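Local coordinates for protein S-adenosylmethionine dependent methyltransferase (Mesorhizobium loti, PDB 3BKW) that probably transfers methyl groups from S-adenosylmethionine to an acceptor substrate, as other members of its methyltransferase family do, at residues L103-S114 with Q132-S143; G205-F214 with P234-R243. All coordinates share one frame; numbering follows the deposited sequence.

Interaction 1: L103-S114 with Q132-S143. With EDO (1,2-ethanediol), chain F.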
loop_
_atom_site.group_PDB
_atom_site.type_symbol
_atom_site.label_atom_id
_atom_site.label_comp_id
_atom_site.label_asym_id
_atom_site.label_seq_id
_atom_site.Cartn_x
_atom_site.Cartn_y
_atom_site.Cartn_z
ATOM N N LEU A 103 -12.430 -18.056 16.343
ATOM C CA LEU A 103 -13.725 -17.509 15.962
ATOM C C LEU A 103 -14.529 -18.609 15.289
ATOM O O LEU A 103 -13.944 -19.423 14.551
ATOM C CB LEU A 103 -13.584 -16.306 15.015
ATOM C CG LEU A 103 -13.054 -14.966 15.553
ATOM C CD1 LEU A 103 -12.927 -13.953 14.401
ATOM C CD2 LEU A 103 -13.958 -14.420 16.649
ATOM N N PRO A 104 -15.861 -18.645 15.528
ATOM C CA PRO A 104 -16.690 -19.621 14.850
ATOM C C PRO A 104 -16.755 -19.325 13.353
ATOM O O PRO A 104 -16.774 -18.161 12.945
ATOM C CB PRO A 104 -18.062 -19.444 15.514
ATOM C CG PRO A 104 -18.063 -18.083 16.004
ATOM C CD PRO A 104 -16.672 -17.799 16.429
ATOM N N GLN A 105 -16.770 -20.383 12.556
ATOM C CA GLN A 105 -16.747 -20.284 11.100
ATOM C C GLN A 105 -18.048 -19.707 10.548
ATOM O O GLN A 105 -19.111 -19.959 11.123
ATOM C CB GLN A 105 -16.540 -21.686 10.509
ATOM C CG GLN A 105 -16.290 -21.741 9.015
ATOM C CD GLN A 105 -16.193 -23.173 8.475
ATOM O OE1 GLN A 105 -16.205 -24.149 9.230
ATOM N NE2 GLN A 105 -16.097 -23.291 7.154
ATOM N N ASP A 106 -17.942 -18.905 9.478
ATOM C CA ASP A 106 -19.104 -18.402 8.727
ATOM C C ASP A 106 -20.152 -17.722 9.639
ATOM O O ASP A 106 -21.363 -17.914 9.474
ATOM C CB ASP A 106 -19.685 -19.630 7.974
ATOM C CG ASP A 106 -20.759 -19.290 6.960
ATOM O OD1 ASP A 106 -20.764 -18.187 6.410
ATOM O OD2 ASP A 106 -21.611 -20.168 6.699
ATOM N N SER A 107 -19.662 -16.953 10.612
ATOM C CA SER A 107 -20.500 -16.327 11.654
ATOM C C SER A 107 -20.607 -14.810 11.661
ATOM O O SER A 107 -21.404 -14.251 12.451
ATOM C CB SER A 107 -20.006 -16.812 13.012
ATOM O OG SER A 107 -20.285 -18.194 13.136
ATOM N N PHE A 108 -19.829 -14.138 10.809
ATOM C CA PHE A 108 -19.832 -12.672 10.749
ATOM C C PHE A 108 -19.832 -12.150 9.336
ATOM O O PHE A 108 -19.311 -12.782 8.435
ATOM C CB PHE A 108 -18.639 -12.107 11.536
ATOM C CG PHE A 108 -18.654 -12.505 12.960
ATOM C CD1 PHE A 108 -19.438 -11.807 13.870
ATOM C CD2 PHE A 108 -17.947 -13.626 13.394
ATOM C CE1 PHE A 108 -19.491 -12.198 15.199
ATOM C CE2 PHE A 108 -17.987 -14.010 14.720
ATOM C CZ PHE A 108 -18.769 -13.294 15.627
ATOM N N ASP A 109 -20.449 -10.995 9.151
ATOM C CA ASP A 109 -20.471 -10.296 7.871
ATOM C C ASP A 109 -19.373 -9.239 7.820
ATOM O O ASP A 109 -18.966 -8.829 6.733
ATOM C CB ASP A 109 -21.822 -9.615 7.681
ATOM C CG ASP A 109 -22.954 -10.584 7.749
ATOM O OD1 ASP A 109 -22.993 -11.472 6.872
ATOM O OD2 ASP A 109 -23.779 -10.476 8.682
ATOM N N LEU A 110 -18.945 -8.752 8.995
ATOM C CA LEU A 110 -17.929 -7.717 9.104
ATOM C C LEU A 110 -17.053 -7.959 10.310
ATOM O O LEU A 110 -17.563 -8.234 11.383
ATOM C CB LEU A 110 -18.608 -6.337 9.275
ATOM C CG LEU A 110 -17.750 -5.096 9.586
ATOM C CD1 LEU A 110 -16.729 -4.848 8.473
ATOM C CD2 LEU A 110 -18.622 -3.882 9.856
ATOM N N ALA A 111 -15.742 -7.859 10.109
ATOM C CA ALA A 111 -14.771 -7.843 11.185
ATOM C C ALA A 111 -14.156 -6.437 11.191
ATOM O O ALA A 111 -13.765 -5.914 10.144
ATOM C CB ALA A 111 -13.710 -8.918 11.011
ATOM N N TYR A 112 -14.148 -5.810 12.357
ATOM C CA TYR A 112 -13.591 -4.476 12.568
ATOM C C TYR A 112 -12.516 -4.511 13.628
ATOM O O TYR A 112 -12.634 -5.245 14.588
ATOM C CB TYR A 112 -14.695 -3.540 13.021
ATOM C CG TYR A 112 -14.267 -2.133 13.413
ATOM C CD1 TYR A 112 -14.176 -1.118 12.447
ATOM C CD2 TYR A 112 -13.932 -1.811 14.742
ATOM C CE1 TYR A 112 -13.794 0.194 12.809
ATOM C CE2 TYR A 112 -13.549 -0.503 15.110
ATOM C CZ TYR A 112 -13.488 0.488 14.143
ATOM O OH TYR A 112 -13.122 1.773 14.549
ATOM N N SER A 113 -11.479 -3.694 13.462
ATOM C CA SER A 113 -10.453 -3.554 14.485
ATOM C C SER A 113 -9.767 -2.202 14.429
ATOM O O SER A 113 -9.211 -1.837 13.404
ATOM C CB SER A 113 -9.415 -4.650 14.345
ATOM O OG SER A 113 -8.478 -4.581 15.415
ATOM N N SER A 114 -9.817 -1.466 15.533
ATOM C CA SER A 114 -9.146 -0.181 15.654
ATOM C C SER A 114 -7.873 -0.289 16.490
ATOM O O SER A 114 -7.932 -0.566 17.695
ATOM C CB SER A 114 -10.076 0.849 16.288
ATOM O OG SER A 114 -9.370 2.050 16.584
ATOM N N GLN A 132 -11.893 -17.208 7.815
ATOM C CA GLN A 132 -12.845 -18.332 8.008
ATOM C C GLN A 132 -14.111 -17.954 8.805
ATOM O O GLN A 132 -15.161 -18.576 8.619
ATOM C CB GLN A 132 -12.162 -19.586 8.575
ATOM C CG GLN A 132 -11.585 -19.504 9.975
ATOM C CD GLN A 132 -12.600 -19.694 11.088
ATOM O OE1 GLN A 132 -13.363 -20.669 11.091
ATOM N NE2 GLN A 132 -12.583 -18.794 12.063
ATOM N N ALA A 133 -13.991 -16.948 9.679
ATOM C CA ALA A 133 -15.111 -16.443 10.471
ATOM C C ALA A 133 -16.094 -15.628 9.638
ATOM O O ALA A 133 -17.265 -15.526 10.011
ATOM C CB ALA A 133 -14.595 -15.581 11.647
ATOM N N LEU A 134 -15.621 -15.048 8.533
ATOM C CA LEU A 134 -16.463 -14.219 7.664
ATOM C C LEU A 134 -17.234 -15.063 6.663
ATOM O O LEU A 134 -16.700 -16.037 6.101
ATOM C CB LEU A 134 -15.622 -13.180 6.913
ATOM C CG LEU A 134 -15.077 -12.009 7.734
ATOM C CD1 LEU A 134 -14.009 -11.219 6.970
ATOM C CD2 LEU A 134 -16.215 -11.108 8.173
ATOM N N SER A 135 -18.498 -14.705 6.455
ATOM C CA SER A 135 -19.312 -15.364 5.425
ATOM C C SER A 135 -18.875 -14.827 4.065
ATOM O O SER A 135 -18.316 -13.727 3.997
ATOM C CB SER A 135 -20.793 -15.120 5.666
ATOM O OG SER A 135 -21.168 -15.756 6.865
ATOM N N PRO A 136 -19.102 -15.597 2.971
ATOM C CA PRO A 136 -18.702 -15.145 1.634
ATOM C C PRO A 136 -19.194 -13.723 1.341
ATOM O O PRO A 136 -20.335 -13.401 1.671
ATOM C CB PRO A 136 -19.358 -16.185 0.722
ATOM C CG PRO A 136 -19.383 -17.398 1.548
ATOM C CD PRO A 136 -19.738 -16.927 2.907
ATOM N N GLY A 137 -18.306 -12.878 0.812
ATOM C CA GLY A 137 -18.591 -11.466 0.550
ATOM C C GLY A 137 -18.435 -10.550 1.764
ATOM O O GLY A 137 -18.676 -9.342 1.662
ATOM N N GLY A 138 -18.031 -11.105 2.910
ATOM C CA GLY A 138 -17.852 -10.318 4.123
ATOM C C GLY A 138 -16.595 -9.483 4.061
ATOM O O GLY A 138 -15.728 -9.738 3.222
ATOM N N HIS A 139 -16.494 -8.491 4.959
ATOM C CA HIS A 139 -15.365 -7.554 4.988
ATOM C C HIS A 139 -14.613 -7.535 6.308
ATOM O O HIS A 139 -15.145 -7.905 7.328
ATOM C CB HIS A 139 -15.810 -6.127 4.682
ATOM C CG HIS A 139 -16.293 -5.937 3.280
ATOM N ND1 HIS A 139 -17.606 -6.121 2.919
ATOM C CD2 HIS A 139 -15.635 -5.589 2.149
ATOM C CE1 HIS A 139 -17.742 -5.892 1.624
ATOM N NE2 HIS A 139 -16.559 -5.569 1.132
ATOM N N PHE A 140 -13.348 -7.135 6.218
ATOM C CA PHE A 140 -12.454 -6.924 7.348
ATOM C C PHE A 140 -11.908 -5.514 7.155
ATOM O O PHE A 140 -11.248 -5.261 6.151
ATOM C CB PHE A 140 -11.365 -7.986 7.358
ATOM C CG PHE A 140 -10.388 -7.896 8.510
ATOM C CD1 PHE A 140 -10.702 -7.308 9.749
ATOM C CD2 PHE A 140 -9.153 -8.534 8.385
ATOM C CE1 PHE A 140 -9.783 -7.289 10.805
ATOM C CE2 PHE A 140 -8.259 -8.527 9.438
ATOM C CZ PHE A 140 -8.565 -7.912 10.639
ATOM N N VAL A 141 -12.224 -4.619 8.085
ATOM C CA VAL A 141 -11.831 -3.222 8.010
ATOM C C VAL A 141 -11.079 -2.904 9.290
ATOM O O VAL A 141 -11.593 -3.104 10.399
ATOM C CB VAL A 141 -13.061 -2.323 7.853
ATOM C CG1 VAL A 141 -12.662 -0.838 7.826
ATOM C CG2 VAL A 141 -13.828 -2.681 6.586
ATOM N N PHE A 142 -9.833 -2.453 9.158
ATOM C CA PHE A 142 -9.024 -2.193 10.319
ATOM C C PHE A 142 -8.017 -1.070 10.160
ATOM O O PHE A 142 -7.602 -0.742 9.039
ATOM C CB PHE A 142 -8.316 -3.495 10.746
ATOM C CG PHE A 142 -7.278 -4.016 9.759
ATOM C CD1 PHE A 142 -5.936 -3.659 9.905
ATOM C CD2 PHE A 142 -7.629 -4.871 8.695
ATOM C CE1 PHE A 142 -4.944 -4.148 9.026
ATOM C CE2 PHE A 142 -6.635 -5.370 7.799
ATOM C CZ PHE A 142 -5.291 -4.989 7.975
ATOM N N SER A 143 -7.628 -0.510 11.310
ATOM C CA SER A 143 -6.599 0.508 11.379
ATOM C C SER A 143 -5.441 -0.008 12.198
ATOM O O SER A 143 -5.625 -0.764 13.162
ATOM C CB SER A 143 -7.127 1.792 11.987
ATOM O OG SER A 143 -7.601 1.575 13.302
HETATM C C1 EDO F . -21.294 -10.956 4.005
HETATM O O1 EDO F . -22.272 -11.888 4.441
HETATM C C2 EDO F . -21.975 -9.877 3.172
HETATM O O2 EDO F . -22.711 -8.969 4.022
HETATM O O HOH W 1 -15.492 -20.069 6.446
HETATM O O HOH W 2 -17.490 -18.558 5.596
HETATM O O HOH W 3 -19.485 -6.770 4.807
HETATM O O HOH W 4 -6.270 -3.161 14.374
HETATM O O HOH W 5 -8.953 3.633 14.423
#
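Strands 110-114 and 138-143 run parallel, 5° between their axes, and are laced by backbone hydrogen bonds that alternate from Asp-109 O to Ser-143 N; Ala-111 gives its N-H to His-139 O (2.8 Å) and takes that of Val-141 on its own oxygen. Before this ladder, at the end of helix 123-133, Ala-133 O accepts from both Ser-107 N and Phe-108 N, and Gln-132 O takes the N-H of Asp-106.

Side-chain polar bonds gather round the same corner. The CG of Gln-132 sits between its backbone N and carbonyl carbon (chi1 65°), and a second bend at chi2 folds the amide back over the loop, where NE2 meets Leu-103 O (2.9 Å) from above the carbonyl plane while OE1 rests against CB of Gln-105 (3.4 Å). With an alanine in place of Gln-132, Leu-103 O would probably lose its amide donor and the 103-105 loop would be freer to shift. Ser-135 OG donates to Asp-106 OD1 (2.5 Å), meeting it from above the carboxylate plane; Arg-46 also binds this hydroxyl and pairs with Asp-109.

Apolar contacts divide between the two faces. On one, the Phe-140 ring turns its edge to Ala-111 O, and its CD1 lies 3.6 Å from Ala-111 CB, while Phe-142 CD2 stands over the ring centre and helix 123-133 packs alongside. On the other, Leu-110 CD1 touches Val-141 CG2 (4.1 Å), and helix 32-38 packs against Tyr-112 and Val-141. At the last residue of helix 123-133, Ala-133 CB fits against CB and CD1 of Leu-103.

A strand, a helix and a neighbouring parallel strand make this a beta-alpha-beta crossover, the repeating element of the Rossmann-like methyltransferase fold.

Interaction 2: G205-F214 with P234-R243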
loop_
_atom_site.group_PDB
_atom_site.type_symbol
_atom_site.label_atom_id
_atom_site.label_comp_id
_atom_site.label_asym_id
_atom_site.label_seq_id
_atom_site.Cartn_x
_atom_site.Cartn_y
_atom_site.Cartn_z
ATOM N N GLY A 205 -6.481 -15.173 1.699
ATOM C CA GLY A 205 -7.738 -15.320 0.952
ATOM C C GLY A 205 -8.563 -14.071 0.701
ATOM O O GLY A 205 -9.627 -14.163 0.075
ATOM N N PHE A 206 -8.062 -12.911 1.125
ATOM C CA PHE A 206 -8.776 -11.642 0.979
ATOM C C PHE A 206 -8.426 -10.951 -0.327
ATOM O O PHE A 206 -7.320 -11.106 -0.852
ATOM C CB PHE A 206 -8.433 -10.662 2.123
ATOM C CG PHE A 206 -8.998 -11.043 3.462
ATOM C CD1 PHE A 206 -10.313 -10.713 3.788
ATOM C CD2 PHE A 206 -8.211 -11.686 4.415
ATOM C CE1 PHE A 206 -10.853 -11.034 5.037
ATOM C CE2 PHE A 206 -8.733 -11.991 5.694
ATOM C CZ PHE A 206 -10.067 -11.671 5.996
ATOM N N ALA A 207 -9.387 -10.184 -0.829
ATOM C CA ALA A 207 -9.167 -9.277 -1.937
ATOM C C ALA A 207 -9.009 -7.915 -1.276
ATOM O O ALA A 207 -9.802 -7.573 -0.405
ATOM C CB ALA A 207 -10.337 -9.270 -2.845
ATOM N N ILE A 208 -7.998 -7.135 -1.661
ATOM C CA ILE A 208 -7.838 -5.763 -1.129
ATOM C C ILE A 208 -8.920 -4.890 -1.778
ATOM O O ILE A 208 -9.070 -4.868 -3.011
ATOM C CB ILE A 208 -6.447 -5.141 -1.443
ATOM C CG1 ILE A 208 -5.306 -6.077 -1.010
ATOM C CG2 ILE A 208 -6.313 -3.725 -0.843
ATOM C CD1 ILE A 208 -5.395 -6.560 0.462
ATOM N N GLU A 209 -9.682 -4.187 -0.950
ATOM C CA GLU A 209 -10.757 -3.306 -1.402
ATOM C C GLU A 209 -10.381 -1.822 -1.354
ATOM O O GLU A 209 -10.731 -1.065 -2.258
ATOM C CB GLU A 209 -12.024 -3.578 -0.586
ATOM C CG GLU A 209 -13.230 -2.739 -0.994
ATOM C CD GLU A 209 -14.528 -3.231 -0.390
ATOM O OE1 GLU A 209 -14.895 -4.391 -0.659
ATOM O OE2 GLU A 209 -15.206 -2.442 0.313
ATOM N N HIS A 210 -9.699 -1.401 -0.298
ATOM C CA HIS A 210 -9.348 0.018 -0.136
ATOM C C HIS A 210 -8.184 0.131 0.837
ATOM O O HIS A 210 -8.134 -0.577 1.836
ATOM C CB HIS A 210 -10.564 0.802 0.394
ATOM C CG HIS A 210 -10.388 2.291 0.415
ATOM N ND1 HIS A 210 -10.737 3.100 -0.645
ATOM C CD2 HIS A 210 -9.941 3.116 1.389
ATOM C CE1 HIS A 210 -10.480 4.359 -0.330
ATOM N NE2 HIS A 210 -10.002 4.396 0.901
ATOM N N VAL A 211 -7.227 0.990 0.508
ATOM C CA VAL A 211 -6.054 1.234 1.337
ATOM C C VAL A 211 -5.904 2.752 1.491
ATOM O O VAL A 211 -5.850 3.469 0.499
ATOM C CB VAL A 211 -4.782 0.636 0.705
ATOM C CG1 VAL A 211 -3.545 0.912 1.589
ATOM C CG2 VAL A 211 -4.936 -0.859 0.476
ATOM N N GLU A 212 -5.817 3.224 2.724
ATOM C CA GLU A 212 -5.714 4.652 2.964
ATOM C C GLU A 212 -4.672 4.934 4.021
ATOM O O GLU A 212 -4.685 4.346 5.108
ATOM C CB GLU A 212 -7.087 5.156 3.348
ATOM C CG GLU A 212 -7.254 6.629 3.377
ATOM C CD GLU A 212 -8.722 7.042 3.401
ATOM O OE1 GLU A 212 -9.557 6.485 2.635
ATOM O OE2 GLU A 212 -9.041 7.967 4.156
ATOM N N GLU A 213 -3.726 5.804 3.660
ATOM C CA GLU A 213 -2.698 6.280 4.591
ATOM C C GLU A 213 -3.352 7.560 5.047
ATOM O O GLU A 213 -3.431 8.538 4.291
ATOM C CB GLU A 213 -1.364 6.434 3.879
ATOM C CG GLU A 213 -0.977 5.130 3.204
ATOM C CD GLU A 213 0.219 5.251 2.324
ATOM O OE1 GLU A 213 1.339 5.290 2.850
ATOM O OE2 GLU A 213 0.045 5.258 1.098
ATOM N N PHE A 214 -3.850 7.530 6.288
ATOM C CA PHE A 214 -4.743 8.558 6.790
ATOM C C PHE A 214 -4.175 9.953 6.661
ATOM O O PHE A 214 -3.002 10.170 6.923
ATOM C CB PHE A 214 -5.258 8.266 8.214
ATOM C CG PHE A 214 -5.958 9.448 8.854
ATOM C CD1 PHE A 214 -7.179 9.867 8.359
ATOM C CD2 PHE A 214 -5.374 10.153 9.901
ATOM C CE1 PHE A 214 -7.835 10.980 8.911
ATOM C CE2 PHE A 214 -6.030 11.268 10.466
ATOM C CZ PHE A 214 -7.256 11.672 9.961
ATOM N N PRO A 234 2.091 9.995 7.795
ATOM C CA PRO A 234 0.908 9.321 8.300
ATOM C C PRO A 234 1.163 8.573 9.604
ATOM O O PRO A 234 2.175 7.873 9.728
ATOM C CB PRO A 234 0.578 8.329 7.188
ATOM C CG PRO A 234 1.870 7.981 6.591
ATOM C CD PRO A 234 2.742 9.209 6.731
HETATM N N MSE A 235 0.255 8.720 10.562
HETATM C CA MSE A 235 0.303 7.942 11.785
HETATM C C MSE A 235 -0.358 6.578 11.581
HETATM O O MSE A 235 0.043 5.603 12.235
HETATM C CB MSE A 235 -0.401 8.650 12.937
HETATM C CG MSE A 235 -0.213 7.972 14.261
HETATM SE SE MSE A 235 -0.849 9.068 15.710
HETATM C CE MSE A 235 0.350 10.545 15.500
ATOM N N PHE A 236 -1.370 6.518 10.703
ATOM C CA PHE A 236 -2.185 5.311 10.545
ATOM C C PHE A 236 -2.329 4.798 9.138
ATOM O O PHE A 236 -2.331 5.565 8.178
ATOM C CB PHE A 236 -3.606 5.566 11.076
ATOM C CG PHE A 236 -3.652 6.122 12.464
ATOM C CD1 PHE A 236 -3.143 5.366 13.510
ATOM C CD2 PHE A 236 -4.230 7.360 12.731
ATOM C CE1 PHE A 236 -3.183 5.852 14.826
ATOM C CE2 PHE A 236 -4.274 7.850 14.039
ATOM C CZ PHE A 236 -3.739 7.089 15.079
ATOM N N LEU A 237 -2.439 3.475 9.049
ATOM C CA LEU A 237 -2.772 2.750 7.831
ATOM C C LEU A 237 -4.182 2.192 8.039
ATOM O O LEU A 237 -4.431 1.521 9.054
ATOM C CB LEU A 237 -1.796 1.598 7.578
ATOM C CG LEU A 237 -2.050 0.764 6.311
ATOM C CD1 LEU A 237 -1.841 1.617 5.031
ATOM C CD2 LEU A 237 -1.182 -0.502 6.264
ATOM N N LEU A 238 -5.066 2.466 7.090
ATOM C CA LEU A 238 -6.454 1.998 7.111
ATOM C C LEU A 238 -6.620 1.026 5.944
ATOM O O LEU A 238 -6.274 1.361 4.796
ATOM C CB LEU A 238 -7.419 3.165 6.989
ATOM C CG LEU A 238 -7.146 4.389 7.865
ATOM C CD1 LEU A 238 -8.249 5.452 7.612
ATOM C CD2 LEU A 238 -7.051 4.104 9.339
ATOM N N VAL A 239 -7.135 -0.171 6.209
ATOM C CA VAL A 239 -7.336 -1.166 5.149
ATOM C C VAL A 239 -8.719 -1.824 5.230
ATOM O O VAL A 239 -9.201 -2.110 6.334
ATOM C CB VAL A 239 -6.284 -2.326 5.228
ATOM C CG1 VAL A 239 -6.473 -3.328 4.077
ATOM C CG2 VAL A 239 -4.849 -1.811 5.233
ATOM N N SER A 240 -9.345 -2.003 4.063
ATOM C CA SER A 240 -10.595 -2.755 3.885
ATOM C C SER A 240 -10.285 -3.912 2.942
ATOM O O SER A 240 -9.698 -3.688 1.881
ATOM C CB SER A 240 -11.675 -1.891 3.248
ATOM O OG SER A 240 -12.834 -2.668 2.966
ATOM N N ALA A 241 -10.675 -5.121 3.322
ATOM C CA ALA A 241 -10.464 -6.324 2.521
ATOM C C ALA A 241 -11.764 -7.105 2.502
ATOM O O ALA A 241 -12.551 -7.030 3.457
ATOM C CB ALA A 241 -9.357 -7.154 3.091
ATOM N N ARG A 242 -11.997 -7.809 1.404
ATOM C CA ARG A 242 -13.202 -8.596 1.218
ATOM C C ARG A 242 -12.849 -10.058 1.046
ATOM O O ARG A 242 -11.826 -10.381 0.460
ATOM C CB ARG A 242 -13.920 -8.111 -0.030
ATOM C CG ARG A 242 -15.289 -8.719 -0.252
ATOM C CD ARG A 242 -15.922 -8.273 -1.567
ATOM N NE ARG A 242 -15.055 -8.597 -2.711
ATOM C CZ ARG A 242 -14.238 -7.755 -3.361
ATOM N NH1 ARG A 242 -14.150 -6.463 -3.035
ATOM N NH2 ARG A 242 -13.495 -8.216 -4.368
ATOM N N ARG A 243 -13.684 -10.949 1.561
ATOM C CA ARG A 243 -13.467 -12.375 1.323
ATOM C C ARG A 243 -14.538 -12.909 0.371
ATOM O O ARG A 243 -14.385 -14.016 -0.143
ATOM C CB ARG A 243 -13.375 -13.119 2.653
ATOM C CG ARG A 243 -14.664 -13.307 3.384
ATOM C CD ARG A 243 -15.317 -14.613 2.991
ATOM N NE ARG A 243 -14.812 -15.761 3.707
ATOM C CZ ARG A 243 -14.822 -17.032 3.284
ATOM N NH1 ARG A 243 -15.219 -17.381 2.059
ATOM N NH2 ARG A 243 -14.359 -17.979 4.091
ATOM O OXT ARG A 243 -15.575 -12.303 0.091
HETATM O O HOH W 6 -12.199 -15.548 -0.173
HETATM O O HOH W 7 -11.634 -5.219 -4.544
HETATM O O HOH W 8 -15.873 -2.506 3.501
HETATM O O HOH W 9 -2.399 8.927 9.162
#
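Strands 207-213 and 236-242 pair antiparallel, their axes 147° apart, and the register slips by one residue at a classic beta bulge where Glu-209 and His-210 together stand opposite the single residue Ser-240. Its carbonyl oxygen takes two N-H groups from the same face of its plane, at 2.9 Å from Glu-209 N and 3.2 Å from His-210 N.

The bulge turns the side chain of Glu-209 toward the partner strand. With CG anti to the backbone N (chi1 -178°) and the chain extended, the carboxylate reaches Arg-242, whose NH1 meets OE1 at 3.2 Å on the anti side. The two planes are nearly coplanar, so this salt bridge runs edge to edge, with water 7 also in the guanidinium plane; NH2 of the same arginine lies by Ala-207 CB. On that face too, His-210 NE2 donates to the anti lone pair of Glu-212 OE1 (2.8 Å), almost in the ring plane.

Apolar contacts run along the pair. Phe-206 sets CD1 against Ala-241 CB (3.8 Å) and CE1 against CB of Arg-243. On the face of Ala-241, Val-211 CG1 meets Leu-237 CD1 (3.9 Å); helix 194-203 packs there. The side chains of Phe-214 and Phe-236 run alongside each other, Phe-214 CD2 coming to the edge of the Phe-236 ring, 4.1 Å from its CD2.

Glu-213 binds Tyr-172 and Gly-195 of the second subunit, and Val-211 N binds Asn-199 of that subunit, so the edge strand takes part in the dimer interface. Because Glu-209 OE1 is shared by Arg-242 and His-139, its negative charge is probably well stabilised, and the carboxylate links the bulge to strand 236-242 and, across it, to strand 138-145.

Interactions 1 and 2 come in series along the chain and lie in one seven-stranded mixed sheet, their centres about 14 Å apart. Strand 138-145 of interaction 1 is the direct neighbour of strand 236-242 of interaction 2, which joins it antiparallel: Phe-140 N bonds to Ala-241 O (2.9 Å). Interaction 1 thus belongs to the parallel part of the sheet, and interaction 2 adds the one reversed strand, 236-242, and then 207-213, which again runs with the rest. The strand order 3-2-1-4-5-7-6 is that of class I S-adenosylmethionine-dependent methyltransferases, with the C-terminal strand inserted between the fifth and sixth, and edge strand 207-213 facing the second subunit.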